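Local coordinates for protein phytanoyl-CoA dioxygenase (Streptomyces malaysiense, PDB 6ZYL) that catalyses the beta-hydroxylation of thioholgamide as a non-heme monooxygenase, probably using iron and 2-oxoglutarate like its relatives, at residues Q51-Y59 and I79-I89. Residues are numbered along the deposited sequence; the frame is centred on the assembly and turned at random.
Sequences QALAECQTY and IHLVASWADRI
The indole of Trp85 lies against Cys56, whose CB sits over one face, 3.9 Å from the centroid of the six-membered ring of Trp85 in a CH-pi contact. Cys56 SG, anti to its backbone nitrogen (chi1 168°), reaches obliquely over the same ring, 3.8 Å from Trp85 CZ2, as a sulfur-aromatic contact. Ala86 CB lies over the opposite face, toward its rim. The NE1 edge of the indole turns toward the face of Tyr59 in an offset edge-to-face pair, Trp85 NE1 standing 3.4 Å from Tyr59 CG with the planes at 66°. Farther along the phenol, Ala83 CB meets Tyr59 CD1 at 3.8 Å and Ile79 CG2 touches Tyr59 OH, a hydroxyl hydrogen-bonded to Ala74 O. At the polar edge Arg88 bends at chi3 (66°) and sends both terminal nitrogens to Glu55 OE1, NH2 at 2.9 Å from above the carboxylate plane and NH1 at 3.1 Å on the syn lone pair. Gln51 NE2 holds Glu55 OE2 at 2.9 Å, so bonds at both oxygens restrain the carboxylate's rotation. With alanine at Glu55, Arg88 is likely to lose its counter-charge here and the Gln51 amide its acceptor. The axes of 51-59 and 84-89 run roughly antiparallel, 9.6 Å apart at closest, and their helices pack on the larger sheet of the jelly-roll core expected of PhyH-type dioxygenases: Cys56 and Ile79 touch Leu114 of strand 107-117, Trp85 and Ile89 Phe232 of strand 229-237.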
loop_
_atom_site.group_PDB
_atom_site.type_symbol
_atom_site.label_atom_id
_atom_site.label_comp_id
_atom_site.label_asym_id
_atom_site.label_seq_id
_atom_site.Cartn_x
_atom_site.Cartn_y
_atom_site.Cartn_z
ATOM N N GLN A 51 0.447 -16.888 9.282
ATOM C CA GLN A 51 -0.802 -17.421 8.746
ATOM C C GLN A 51 -1.267 -16.600 7.549
ATOM O O GLN A 51 -1.653 -17.152 6.512
ATOM C CB GLN A 51 -1.872 -17.445 9.838
ATOM C CG GLN A 51 -3.212 -18.014 9.399
ATOM C CD GLN A 51 -3.096 -19.393 8.774
ATOM O OE1 GLN A 51 -2.196 -20.168 9.102
ATOM N NE2 GLN A 51 -4.013 -19.706 7.868
ATOM N N ALA A 52 -1.225 -15.271 7.672
ATOM C CA ALA A 52 -1.577 -14.415 6.545
ATOM C C ALA A 52 -0.676 -14.686 5.346
ATOM O O ALA A 52 -1.145 -14.726 4.203
ATOM C CB ALA A 52 -1.494 -12.946 6.958
ATOM N N LEU A 53 0.623 -14.873 5.586
ATOM C CA LEU A 53 1.534 -15.169 4.486
ATOM C C LEU A 53 1.154 -16.472 3.798
ATOM O O LEU A 53 1.191 -16.566 2.565
ATOM C CB LEU A 53 2.972 -15.232 4.999
ATOM C CG LEU A 53 4.041 -15.582 3.963
ATOM C CD1 LEU A 53 4.065 -14.556 2.841
ATOM C CD2 LEU A 53 5.412 -15.689 4.621
ATOM N N ALA A 54 0.789 -17.493 4.578
ATOM C CA ALA A 54 0.362 -18.756 3.986
ATOM C C ALA A 54 -0.893 -18.568 3.141
ATOM O O ALA A 54 -0.994 -19.114 2.035
ATOM C CB ALA A 54 0.118 -19.795 5.081
ATOM N N GLU A 55 -1.858 -17.800 3.646
ATOM C CA GLU A 55 -3.076 -17.544 2.883
ATOM C C GLU A 55 -2.782 -16.709 1.643
ATOM O O GLU A 55 -3.393 -16.917 0.589
ATOM C CB GLU A 55 -4.105 -16.852 3.776
ATOM C CG GLU A 55 -4.532 -17.697 4.964
ATOM C CD GLU A 55 -5.432 -16.954 5.931
ATOM O OE1 GLU A 55 -5.866 -15.829 5.606
ATOM O OE2 GLU A 55 -5.706 -17.500 7.021
ATOM N N CYS A 56 -1.831 -15.810 1.724
ATOM C CA CYS A 56 -1.458 -15.023 0.587
ATOM C C CYS A 56 -0.856 -15.885 -0.505
ATOM O O CYS A 56 -1.153 -15.736 -1.625
ATOM C CB CYS A 56 -0.508 -13.925 1.000
ATOM S SG CYS A 56 0.316 -13.063 -0.279
ATOM N N GLN A 57 -0.001 -16.793 -0.115
ATOM C CA GLN A 57 0.640 -17.711 -1.032
ATOM C C GLN A 57 -0.378 -18.665 -1.682
ATOM O O GLN A 57 -0.303 -18.945 -2.818
ATOM C CB GLN A 57 1.832 -18.398 -0.396
ATOM C CG GLN A 57 2.988 -17.459 -0.192
ATOM C CD GLN A 57 4.170 -18.077 0.492
ATOM O OE1 GLN A 57 4.030 -18.845 1.392
ATOM N NE2 GLN A 57 5.345 -17.746 0.036
ATOM N N THR A 58 -1.341 -19.100 -0.918
ATOM C CA THR A 58 -2.405 -19.908 -1.421
ATOM C C THR A 58 -3.210 -19.109 -2.459
ATOM O O THR A 58 -3.518 -19.591 -3.477
ATOM C CB THR A 58 -3.313 -20.417 -0.293
ATOM O OG1 THR A 58 -2.618 -21.363 0.486
ATOM C CG2 THR A 58 -4.533 -21.066 -0.843
ATOM N N TYR A 59 -3.482 -17.861 -2.174
ATOM C CA TYR A 59 -4.196 -17.000 -3.068
ATOM C C TYR A 59 -3.439 -16.771 -4.386
ATOM O O TYR A 59 -4.012 -16.829 -5.407
ATOM C CB TYR A 59 -4.487 -15.688 -2.355
ATOM C CG TYR A 59 -4.616 -14.496 -3.224
ATOM C CD1 TYR A 59 -5.822 -14.170 -3.808
ATOM C CD2 TYR A 59 -3.564 -13.691 -3.459
ATOM C CE1 TYR A 59 -5.951 -13.094 -4.600
ATOM C CE2 TYR A 59 -3.686 -12.598 -4.238
ATOM C CZ TYR A 59 -4.882 -12.313 -4.814
ATOM O OH TYR A 59 -4.967 -11.269 -5.582
ATOM N N ILE A 79 -6.804 -6.151 -4.044
ATOM C CA ILE A 79 -6.753 -7.505 -3.500
ATOM C C ILE A 79 -7.837 -7.691 -2.446
ATOM O O ILE A 79 -8.490 -8.740 -2.380
ATOM C CB ILE A 79 -5.358 -7.801 -2.919
ATOM C CG1 ILE A 79 -4.263 -7.496 -3.939
ATOM C CG2 ILE A 79 -5.266 -9.258 -2.471
ATOM C CD1 ILE A 79 -2.855 -7.542 -3.358
ATOM N N HIS A 80 -8.058 -6.669 -1.619
ATOM C CA HIS A 80 -8.992 -6.762 -0.506
ATOM C C HIS A 80 -10.438 -6.951 -0.942
ATOM O O HIS A 80 -11.284 -7.247 -0.093
ATOM C CB HIS A 80 -8.884 -5.503 0.357
ATOM C CG HIS A 80 -9.106 -4.228 -0.401
ATOM N ND1 HIS A 80 -8.209 -3.749 -1.332
ATOM C CD2 HIS A 80 -10.121 -3.332 -0.363
ATOM C CE1 HIS A 80 -8.663 -2.616 -1.837
ATOM N NE2 HIS A 80 -9.820 -2.339 -1.265
ATOM N N LEU A 81 -10.749 -6.778 -2.224
ATOM C CA LEU A 81 -12.116 -6.961 -2.692
ATOM C C LEU A 81 -12.423 -8.404 -3.080
ATOM O O LEU A 81 -13.603 -8.737 -3.251
ATOM C CB LEU A 81 -12.394 -6.045 -3.888
ATOM C CG LEU A 81 -12.322 -4.535 -3.644
ATOM C CD1 LEU A 81 -12.819 -3.774 -4.879
ATOM C CD2 LEU A 81 -13.113 -4.117 -2.416
ATOM N N VAL A 82 -11.415 -9.257 -3.208
ATOM C CA VAL A 82 -11.638 -10.652 -3.603
ATOM C C VAL A 82 -11.029 -11.659 -2.644
ATOM O O VAL A 82 -11.460 -12.829 -2.642
ATOM C CB VAL A 82 -11.106 -10.897 -5.031
ATOM C CG1 VAL A 82 -11.919 -10.123 -6.049
ATOM C CG2 VAL A 82 -9.628 -10.534 -5.118
ATOM N N ALA A 83 -10.042 -11.299 -1.829
ATOM C CA ALA A 83 -9.312 -12.254 -1.005
ATOM C C ALA A 83 -9.607 -12.005 0.468
ATOM O O ALA A 83 -9.428 -10.886 0.964
ATOM C CB ALA A 83 -7.806 -12.161 -1.264
ATOM N N SER A 84 -10.039 -13.056 1.166
ATOM C CA SER A 84 -10.424 -12.909 2.565
ATOM C C SER A 84 -9.242 -12.483 3.430
ATOM O O SER A 84 -9.407 -11.703 4.375
ATOM C CB SER A 84 -11.020 -14.217 3.082
ATOM O OG SER A 84 -12.269 -14.484 2.467
ATOM N N TRP A 85 -8.042 -12.988 3.129
ATOM C CA TRP A 85 -6.882 -12.631 3.942
ATOM C C TRP A 85 -6.573 -11.142 3.830
ATOM O O TRP A 85 -6.220 -10.498 4.824
ATOM C CB TRP A 85 -5.666 -13.468 3.536
ATOM C CG TRP A 85 -5.117 -13.158 2.177
ATOM C CD1 TRP A 85 -5.412 -13.799 1.011
ATOM C CD2 TRP A 85 -4.172 -12.133 1.842
ATOM N NE1 TRP A 85 -4.715 -13.238 -0.030
ATOM C CE2 TRP A 85 -3.946 -12.211 0.453
ATOM C CE3 TRP A 85 -3.498 -11.155 2.581
ATOM C CZ2 TRP A 85 -3.077 -11.351 -0.212
ATOM C CZ3 TRP A 85 -2.635 -10.300 1.918
ATOM C CH2 TRP A 85 -2.431 -10.406 0.536
ATOM N N ALA A 86 -6.708 -10.576 2.627
ATOM C CA ALA A 86 -6.487 -9.145 2.457
ATOM C C ALA A 86 -7.621 -8.340 3.080
ATOM O O ALA A 86 -7.382 -7.314 3.727
ATOM C CB ALA A 86 -6.339 -8.807 0.975
ATOM N N ASP A 87 -8.864 -8.789 2.892
ATOM C CA ASP A 87 -9.992 -8.128 3.538
ATOM C C ASP A 87 -9.794 -8.064 5.047
ATOM O O ASP A 87 -10.098 -7.045 5.679
ATOM C CB ASP A 87 -11.290 -8.861 3.200
ATOM C CG ASP A 87 -12.447 -8.439 4.088
ATOM O OD1 ASP A 87 -13.082 -7.405 3.788
ATOM O OD2 ASP A 87 -12.720 -9.140 5.085
ATOM N N ARG A 88 -9.276 -9.141 5.641
ATOM C CA ARG A 88 -9.116 -9.183 7.090
ATOM C C ARG A 88 -8.087 -8.166 7.566
ATOM O O ARG A 88 -8.298 -7.492 8.581
ATOM C CB ARG A 88 -8.718 -10.593 7.528
ATOM C CG ARG A 88 -8.665 -10.797 9.034
ATOM C CD ARG A 88 -8.335 -12.248 9.390
ATOM N NE ARG A 88 -6.990 -12.638 8.972
ATOM C CZ ARG A 88 -6.725 -13.490 7.987
ATOM N NH1 ARG A 88 -7.713 -14.060 7.306
ATOM N NH2 ARG A 88 -5.468 -13.779 7.682
ATOM N N ILE A 89 -6.973 -8.027 6.845
ATOM C CA ILE A 89 -5.898 -7.158 7.314
ATOM C C ILE A 89 -6.317 -5.695 7.242
ATOM O O ILE A 89 -6.100 -4.926 8.184
ATOM C CB ILE A 89 -4.607 -7.419 6.517
ATOM C CG1 ILE A 89 -4.078 -8.822 6.832
ATOM C CG2 ILE A 89 -3.561 -6.367 6.846
ATOM C CD1 ILE A 89 -2.800 -9.193 6.113
#